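PDB 5LHJ: leucine aminopeptidase 2, chloroplastic from Streptomyces sp. BC16019, which is a manganese-binding aminopeptidase of the M17 family, acts in bottromycin maturation and probably removes unsubstituted N-terminal amino acids from peptides. Local coordinates for residues V259-T264 with V371-S376; G286-V291 with G309-A314; G346-A351 with A445-D450. All blocks are in the same frame, centred on the assembly; numbering follows the deposited sequence.

Interaction 1: residues V259-T264 with V371-S376; sequences VGKGVT and VATLTS
K261 and T373 meet through a flat group, the T373 carbonyl: the lysine NZ lies above the carbonyl plane, 36° out of it, and donates to T373 O at 2.8 Å. A second carbonyl, that of V371, receives K261 N at 3.1 Å, and G260 CA makes a C-H...O contact to the same oxygen. With V371 N bonded to V259 O at 2.8 Å, these links make the parallel pairing of neighbouring strands in the catalytic domain. Beyond A372 the 371-376 chain leaves the pairing in an inverse gamma turn centred on T373, and a water bridges the two backbones, donating to K261 O and accepting from T373 N at 3.0 Å. The lysine side chain makes a second link to the turn. With CG anti to the backbone N (chi1 175°) and the chain extended beyond, it crosses the T373 side chain at about a right angle, its CB 3.7 Å from A372 CB. NZ also forms a salt bridge with D284, and T373 OG1 is hydrogen-bonded to that carboxylate. An alanine in place of K261 would probably leave T373 O and the D284 carboxylate without this nitrogen and loosen the turn. K261 and D284 are ligands of the first manganese ion, which is not bound to this chain here, so T373 probably acts as a second-shell residue that positions both ligands.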
loop_
_atom_site.group_PDB
_atom_site.type_symbol
_atom_site.label_atom_id
_atom_site.label_comp_id
_atom_site.label_asym_id
_atom_site.label_seq_id
_atom_site.Cartn_x
_atom_site.Cartn_y
_atom_site.Cartn_z
ATOM N N VAL A 259 -12.692 22.777 27.817
ATOM C CA VAL A 259 -12.418 23.077 26.421
ATOM C C VAL A 259 -12.759 21.832 25.613
ATOM O O VAL A 259 -12.203 20.771 25.881
ATOM C CB VAL A 259 -10.936 23.453 26.200
ATOM C CG1 VAL A 259 -10.652 23.687 24.721
ATOM C CG2 VAL A 259 -10.578 24.683 27.020
ATOM N N GLY A 260 -13.649 21.958 24.624
ATOM C CA GLY A 260 -14.082 20.807 23.822
ATOM C C GLY A 260 -13.853 20.986 22.334
ATOM O O GLY A 260 -14.341 21.958 21.755
ATOM N N LYS A 261 -13.133 20.049 21.712
ATOM C CA LYS A 261 -12.853 20.095 20.269
ATOM C C LYS A 261 -14.112 19.833 19.441
ATOM O O LYS A 261 -14.698 18.760 19.540
ATOM C CB LYS A 261 -11.766 19.075 19.887
ATOM C CG LYS A 261 -11.460 18.949 18.388
ATOM C CD LYS A 261 -10.635 17.693 18.084
ATOM C CE LYS A 261 -10.706 17.356 16.608
ATOM N NZ LYS A 261 -9.882 16.190 16.254
ATOM N N GLY A 262 -14.508 20.817 18.626
ATOM C CA GLY A 262 -15.716 20.718 17.813
ATOM C C GLY A 262 -15.509 20.714 16.308
ATOM O O GLY A 262 -16.136 21.504 15.597
ATOM N N VAL A 263 -14.688 19.797 15.801
ATOM C CA VAL A 263 -14.525 19.684 14.349
ATOM C C VAL A 263 -15.689 18.839 13.835
ATOM O O VAL A 263 -15.724 17.637 14.030
ATOM C CB VAL A 263 -13.142 19.124 13.937
ATOM C CG1 VAL A 263 -13.039 19.004 12.417
ATOM C CG2 VAL A 263 -12.052 20.045 14.457
ATOM N N THR A 264 -16.653 19.497 13.200
ATOM C CA THR A 264 -17.891 18.858 12.787
ATOM C C THR A 264 -17.744 17.921 11.592
ATOM O O THR A 264 -18.533 16.989 11.439
ATOM C CB THR A 264 -18.997 19.892 12.515
ATOM O OG1 THR A 264 -18.597 20.776 11.458
ATOM C CG2 THR A 264 -19.263 20.705 13.790
ATOM N N VAL A 371 -11.175 18.215 26.389
ATOM C CA VAL A 371 -11.704 16.936 25.936
ATOM C C VAL A 371 -11.714 16.967 24.419
ATOM O O VAL A 371 -12.268 17.896 23.815
ATOM C CB VAL A 371 -13.151 16.695 26.444
ATOM C CG1 VAL A 371 -13.606 15.279 26.118
ATOM C CG2 VAL A 371 -13.256 16.943 27.942
ATOM N N ALA A 372 -11.087 15.972 23.800
ATOM C CA ALA A 372 -10.906 15.985 22.357
ATOM C C ALA A 372 -10.728 14.596 21.789
ATOM O O ALA A 372 -10.073 13.749 22.392
ATOM C CB ALA A 372 -9.712 16.865 22.000
ATOM N N THR A 373 -11.340 14.355 20.632
ATOM C CA THR A 373 -11.052 13.165 19.818
ATOM C C THR A 373 -9.794 13.489 19.011
ATOM O O THR A 373 -9.863 13.898 17.842
ATOM C CB THR A 373 -12.239 12.824 18.911
ATOM O OG1 THR A 373 -12.633 13.994 18.178
ATOM C CG2 THR A 373 -13.423 12.347 19.755
ATOM N N LEU A 374 -8.636 13.336 19.641
ATOM C CA LEU A 374 -7.437 13.993 19.138
ATOM C C LEU A 374 -6.555 13.116 18.266
ATOM O O LEU A 374 -6.206 13.539 17.171
ATOM C CB LEU A 374 -6.633 14.629 20.283
ATOM C CG LEU A 374 -5.754 15.824 19.898
ATOM C CD1 LEU A 374 -6.589 16.977 19.347
ATOM C CD2 LEU A 374 -4.934 16.277 21.084
ATOM N N THR A 375 -6.206 11.911 18.720
ATOM C CA THR A 375 -5.185 11.115 18.024
ATOM C C THR A 375 -5.603 9.685 17.793
ATOM O O THR A 375 -6.245 9.087 18.650
ATOM C CB THR A 375 -3.843 11.093 18.786
ATOM O OG1 THR A 375 -3.976 10.369 20.026
ATOM C CG2 THR A 375 -3.374 12.502 19.046
ATOM N N SER A 376 -5.193 9.138 16.657
ATOM C CA SER A 376 -5.467 7.744 16.330
ATOM C C SER A 376 -4.441 6.810 16.959
ATOM O O SER A 376 -4.722 5.629 17.127
ATOM C CB SER A 376 -5.497 7.552 14.821
ATOM O OG SER A 376 -4.260 7.963 14.249
HETATM O O HOH W 1 -13.570 16.114 19.625
#

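Interaction 2: residues G286-V291 with G309-A314; sequences GGAAAV and GHLPLA
Helix 286-291, bearing A288 and V291, runs back over strand 309-314, bearing G309 and L311, with 149° between their directions and 9.0 Å between their axes at closest approach. It is the helical arm of a beta-alpha-beta crossover: the chain leaves strand 255-263, runs back over one face of the sheet as helix 286-301 and returns as strand 306-316, parallel to and beside the first. The segments meet mainly through apolar side chains, and L311 does most of the work. Its CG is anti to its own carbonyl carbon (chi1 -56°), and its CD2 methyl sits between two helix residues one turn apart, 3.9 Å from A288 CB and 3.9 Å from V291 CG1. V291 and L311 slide past each other in opposite directions. L313 adds a looser contact, CD2 to A288 CB at 4.5 Å. F196 and I200 of helix 193-207 extend this packing, F196 against A288 and L313, I200 against L311. H310 points away from the helix and meets V353 and A357 of helix 345-358, so the strand is covered on both faces. At the start of the strand segment V291 CG1 lies 4.2 Å from G309 CA, and a beta carbon on this glycine would stand closer still to that same methyl.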
loop_
_atom_site.group_PDB
_atom_site.type_symbol
_atom_site.label_atom_id
_atom_site.label_comp_id
_atom_site.label_asym_id
_atom_site.label_seq_id
_atom_site.Cartn_x
_atom_site.Cartn_y
_atom_site.Cartn_z
ATOM N N GLY A 286 -16.804 15.021 19.098
ATOM C CA GLY A 286 -17.192 14.282 20.306
ATOM C C GLY A 286 -16.777 14.972 21.602
ATOM O O GLY A 286 -17.481 14.868 22.615
ATOM N N GLY A 287 -15.657 15.681 21.576
ATOM C CA GLY A 287 -15.196 16.436 22.749
ATOM C C GLY A 287 -16.093 17.628 23.069
ATOM O O GLY A 287 -16.496 17.829 24.231
ATOM N N ALA A 288 -16.411 18.408 22.041
ATOM C CA ALA A 288 -17.375 19.509 22.169
ATOM C C ALA A 288 -18.745 18.989 22.608
ATOM O O ALA A 288 -19.399 19.609 23.465
ATOM C CB ALA A 288 -17.492 20.279 20.861
ATOM N N ALA A 289 -19.186 17.859 22.050
ATOM C CA ALA A 289 -20.453 17.250 22.453
ATOM C C ALA A 289 -20.464 16.898 23.943
ATOM O O ALA A 289 -21.466 17.136 24.632
ATOM C CB ALA A 289 -20.761 16.003 21.632
ATOM N N ALA A 290 -19.374 16.322 24.429
ATOM C CA ALA A 290 -19.276 15.924 25.832
ATOM C C ALA A 290 -19.307 17.136 26.766
ATOM O O ALA A 290 -19.998 17.120 27.802
ATOM C CB ALA A 290 -18.020 15.101 26.082
ATOM N N VAL A 291 -18.599 18.187 26.380
ATOM C CA VAL A 291 -18.537 19.418 27.168
ATOM C C VAL A 291 -19.897 20.112 27.212
ATOM O O VAL A 291 -20.363 20.505 28.298
ATOM C CB VAL A 291 -17.427 20.368 26.662
ATOM C CG1 VAL A 291 -17.506 21.755 27.317
ATOM C CG2 VAL A 291 -16.051 19.761 26.924
ATOM N N GLY A 309 -17.565 26.610 29.517
ATOM C CA GLY A 309 -17.240 25.838 28.316
ATOM C C GLY A 309 -16.681 26.726 27.217
ATOM O O GLY A 309 -17.164 27.851 27.024
ATOM N N HIS A 310 -15.669 26.228 26.510
ATOM C CA HIS A 310 -14.979 26.940 25.438
ATOM C C HIS A 310 -14.959 25.989 24.244
ATOM O O HIS A 310 -14.358 24.910 24.329
ATOM C CB HIS A 310 -13.535 27.277 25.841
ATOM C CG HIS A 310 -13.398 27.958 27.171
ATOM N ND1 HIS A 310 -13.274 29.324 27.298
ATOM C CD2 HIS A 310 -13.304 27.458 28.425
ATOM C CE1 HIS A 310 -13.131 29.638 28.573
ATOM N NE2 HIS A 310 -13.134 28.522 29.276
ATOM N N LEU A 311 -15.644 26.363 23.162
ATOM C CA LEU A 311 -16.004 25.424 22.086
ATOM C C LEU A 311 -15.671 25.960 20.679
ATOM O O LEU A 311 -16.482 26.649 20.061
ATOM C CB LEU A 311 -17.496 25.072 22.178
ATOM C CG LEU A 311 -17.911 24.494 23.548
ATOM C CD1 LEU A 311 -19.352 24.779 23.878
ATOM C CD2 LEU A 311 -17.579 23.012 23.635
ATOM N N PRO A 312 -14.471 25.631 20.160
ATOM C CA PRO A 312 -14.131 25.960 18.772
ATOM C C PRO A 312 -14.745 24.960 17.792
ATOM O O PRO A 312 -14.558 23.737 17.950
ATOM C CB PRO A 312 -12.606 25.876 18.767
ATOM C CG PRO A 312 -12.288 24.835 19.798
ATOM C CD PRO A 312 -13.347 24.984 20.862
ATOM N N LEU A 313 -15.467 25.482 16.800
ATOM C CA LEU A 313 -16.240 24.682 15.851
ATOM C C LEU A 313 -15.795 24.979 14.424
ATOM O O LEU A 313 -15.750 26.134 14.022
ATOM C CB LEU A 313 -17.736 24.989 16.002
ATOM C CG LEU A 313 -18.319 25.082 17.412
ATOM C CD1 LEU A 313 -19.815 25.353 17.342
ATOM C CD2 LEU A 313 -18.095 23.811 18.205
ATOM N N ALA A 314 -15.475 23.941 13.658
ATOM C CA ALA A 314 -15.016 24.115 12.271
ATOM C C ALA A 314 -15.100 22.820 11.488
ATOM O O ALA A 314 -15.248 21.750 12.070
ATOM C CB ALA A 314 -13.585 24.643 12.249
#

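Interaction 3: residues G346-A351 with A445-D450; sequences GRVVLA and ALFLQD
R347 lays its aliphatic chain over one face of the F447 ring, and this CH-pi contact carries much of the packing between the two helices. R347 CG lies over the ring centre, 3.7 Å from the centroid. The methylenes on either side of it spread across the same ring: R347 CB is 3.7 Å from F447 CD1, and R347 CD lies near F447 CG and CD2 on that same face. The torsions explain the fit. R347 CG stands between the backbone N and the carbonyl carbon (chi1 70°), a crowded position that carries it over the ring, and the bend at chi3 then turns the chain. The guanidinium plane ends 70° from the ring plane, so the group does not stack on it; NH1 instead forms a salt bridge with D440. F447 has CG anti to its backbone N, which sends the ring out to the neighbouring helix, with CE1 3.4 Å from R347 O. That oxygen already accepts A351 N within its own helix. A351 CB and V348 CG2 approach the ring more loosely, the first 4.3 Å from F447 CE1. One residue on, L448 has CG anti to its carbonyl carbon, and its CD2 touches L350 CB at 3.8 Å while also lying near R347 O; the two leucine side chains cross obliquely. The segments are nearly parallel, their axes 17° apart and 9.8 Å from each other at closest approach. F447 also meets the ring of F451, and L448 rests on W458 and H460 of strand 458-462. L350 faces V259 and K261 of strand 255-263, while V349 packs on L227 and V230 of helix 225-231; the helix pair thus lies across one side of the catalytic sheet.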
loop_
_atom_site.group_PDB
_atom_site.type_symbol
_atom_site.label_atom_id
_atom_site.label_comp_id
_atom_site.label_asym_id
_atom_site.label_seq_id
_atom_site.Cartn_x
_atom_site.Cartn_y
_atom_site.Cartn_z
ATOM N N GLY A 346 -6.665 19.260 15.040
ATOM C CA GLY A 346 -7.293 19.443 16.342
ATOM C C GLY A 346 -6.429 20.196 17.342
ATOM O O GLY A 346 -6.896 21.126 18.019
ATOM N N ARG A 347 -5.155 19.806 17.442
ATOM C CA ARG A 347 -4.270 20.444 18.411
ATOM C C ARG A 347 -4.039 21.924 18.070
ATOM O O ARG A 347 -3.919 22.764 18.960
ATOM C CB ARG A 347 -2.949 19.672 18.551
ATOM C CG ARG A 347 -1.998 19.738 17.358
ATOM C CD ARG A 347 -0.952 18.630 17.453
ATOM N NE ARG A 347 -1.569 17.330 17.241
ATOM C CZ ARG A 347 -0.950 16.146 17.253
ATOM N NH1 ARG A 347 0.354 16.036 17.494
ATOM N NH2 ARG A 347 -1.662 15.060 17.024
ATOM N N VAL A 348 -4.021 22.227 16.778
ATOM C CA VAL A 348 -3.818 23.586 16.273
ATOM C C VAL A 348 -5.033 24.476 16.601
ATOM O O VAL A 348 -4.869 25.625 16.984
ATOM C CB VAL A 348 -3.512 23.557 14.744
ATOM C CG1 VAL A 348 -3.444 24.957 14.148
ATOM C CG2 VAL A 348 -2.223 22.797 14.475
ATOM N N VAL A 349 -6.230 23.924 16.467
ATOM C CA VAL A 349 -7.470 24.614 16.823
ATOM C C VAL A 349 -7.546 24.868 18.350
ATOM O O VAL A 349 -7.889 25.969 18.798
ATOM C CB VAL A 349 -8.697 23.805 16.345
ATOM C CG1 VAL A 349 -9.980 24.382 16.892
ATOM C CG2 VAL A 349 -8.755 23.737 14.816
ATOM N N LEU A 350 -7.236 23.850 19.142
ATOM C CA LEU A 350 -7.302 23.951 20.595
ATOM C C LEU A 350 -6.295 24.931 21.199
ATOM O O LEU A 350 -6.586 25.534 22.229
ATOM C CB LEU A 350 -7.100 22.577 21.239
ATOM C CG LEU A 350 -8.193 21.534 20.981
ATOM C CD1 LEU A 350 -7.752 20.136 21.427
ATOM C CD2 LEU A 350 -9.456 21.942 21.675
ATOM N N ALA A 351 -5.120 25.065 20.574
ATOM C CA ALA A 351 -4.003 25.859 21.119
ATOM C C ALA A 351 -4.430 27.237 21.612
ATOM O O ALA A 351 -4.272 27.576 22.789
ATOM C CB ALA A 351 -2.905 25.996 20.075
ATOM N N ALA A 445 -0.340 15.803 23.549
ATOM C CA ALA A 445 -0.572 16.277 24.905
ATOM C C ALA A 445 0.476 17.324 25.291
ATOM O O ALA A 445 0.144 18.369 25.856
ATOM C CB ALA A 445 -0.564 15.100 25.884
ATOM N N LEU A 446 1.744 17.042 24.970
ATOM C CA LEU A 446 2.842 18.005 25.198
ATOM C C LEU A 446 2.655 19.311 24.403
ATOM O O LEU A 446 2.920 20.405 24.905
ATOM C CB LEU A 446 4.192 17.362 24.852
ATOM C CG LEU A 446 4.597 16.182 25.752
ATOM C CD1 LEU A 446 5.732 15.381 25.129
ATOM C CD2 LEU A 446 4.978 16.664 27.146
ATOM N N PHE A 447 2.207 19.179 23.156
ATOM C CA PHE A 447 1.858 20.321 22.308
ATOM C C PHE A 447 0.830 21.210 23.014
ATOM O O PHE A 447 1.035 22.438 23.132
ATOM C CB PHE A 447 1.350 19.793 20.942
ATOM C CG PHE A 447 0.987 20.848 19.943
ATOM C CD1 PHE A 447 -0.185 21.606 20.081
ATOM C CD2 PHE A 447 1.780 21.057 18.819
ATOM C CE1 PHE A 447 -0.531 22.569 19.142
ATOM C CE2 PHE A 447 1.423 22.008 17.869
ATOM C CZ PHE A 447 0.274 22.772 18.037
ATOM N N LEU A 448 -0.269 20.612 23.471
ATOM C CA LEU A 448 -1.326 21.367 24.162
ATOM C C LEU A 448 -0.826 22.004 25.456
ATOM O O LEU A 448 -1.198 23.132 25.789
ATOM C CB LEU A 448 -2.522 20.469 24.478
ATOM C CG LEU A 448 -3.291 19.868 23.298
ATOM C CD1 LEU A 448 -4.386 18.954 23.836
ATOM C CD2 LEU A 448 -3.885 20.926 22.389
ATOM N N GLN A 449 0.017 21.274 26.183
ATOM C CA GLN A 449 0.555 21.762 27.449
ATOM C C GLN A 449 1.236 23.131 27.304
ATOM O O GLN A 449 1.119 23.957 28.209
ATOM C CB GLN A 449 1.530 20.753 28.052
ATOM C CG GLN A 449 1.984 21.097 29.467
ATOM C CD GLN A 449 2.879 20.026 30.070
ATOM O OE1 GLN A 449 3.551 19.284 29.355
ATOM N NE2 GLN A 449 2.896 19.951 31.401
ATOM N N ASP A 450 1.916 23.352 26.173
ATOM C CA ASP A 450 2.624 24.619 25.870
ATOM C C ASP A 450 1.696 25.851 25.980
ATOM O O ASP A 450 2.153 26.967 26.241
ATOM C CB ASP A 450 3.154 24.649 24.414
ATOM C CG ASP A 450 4.314 23.683 24.115
ATOM O OD1 ASP A 450 4.964 23.103 25.006
ATOM O OD2 ASP A 450 4.572 23.518 22.889
#

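All three contacts are buried, with none at the surface, but interaction 3 lies farther from the centre of the chain (about 19 Å) than interactions 1 and 2 (about 11 and 10 Å). Strand 255-263 is the shared element: interaction 1 pairs it with strand 367-372, while its other edge bonds to the strand of interaction 2, G260 N to H310 O at 3.0 Å. Helix 345-358 of interaction 3 covers this sheet, its V349 on P312. The chemistry changes accordingly: backbone bonds and a lysine of the metal site in interaction 1, mainly apolar packing in interaction 2, and CH-pi with leucine packing in interaction 3.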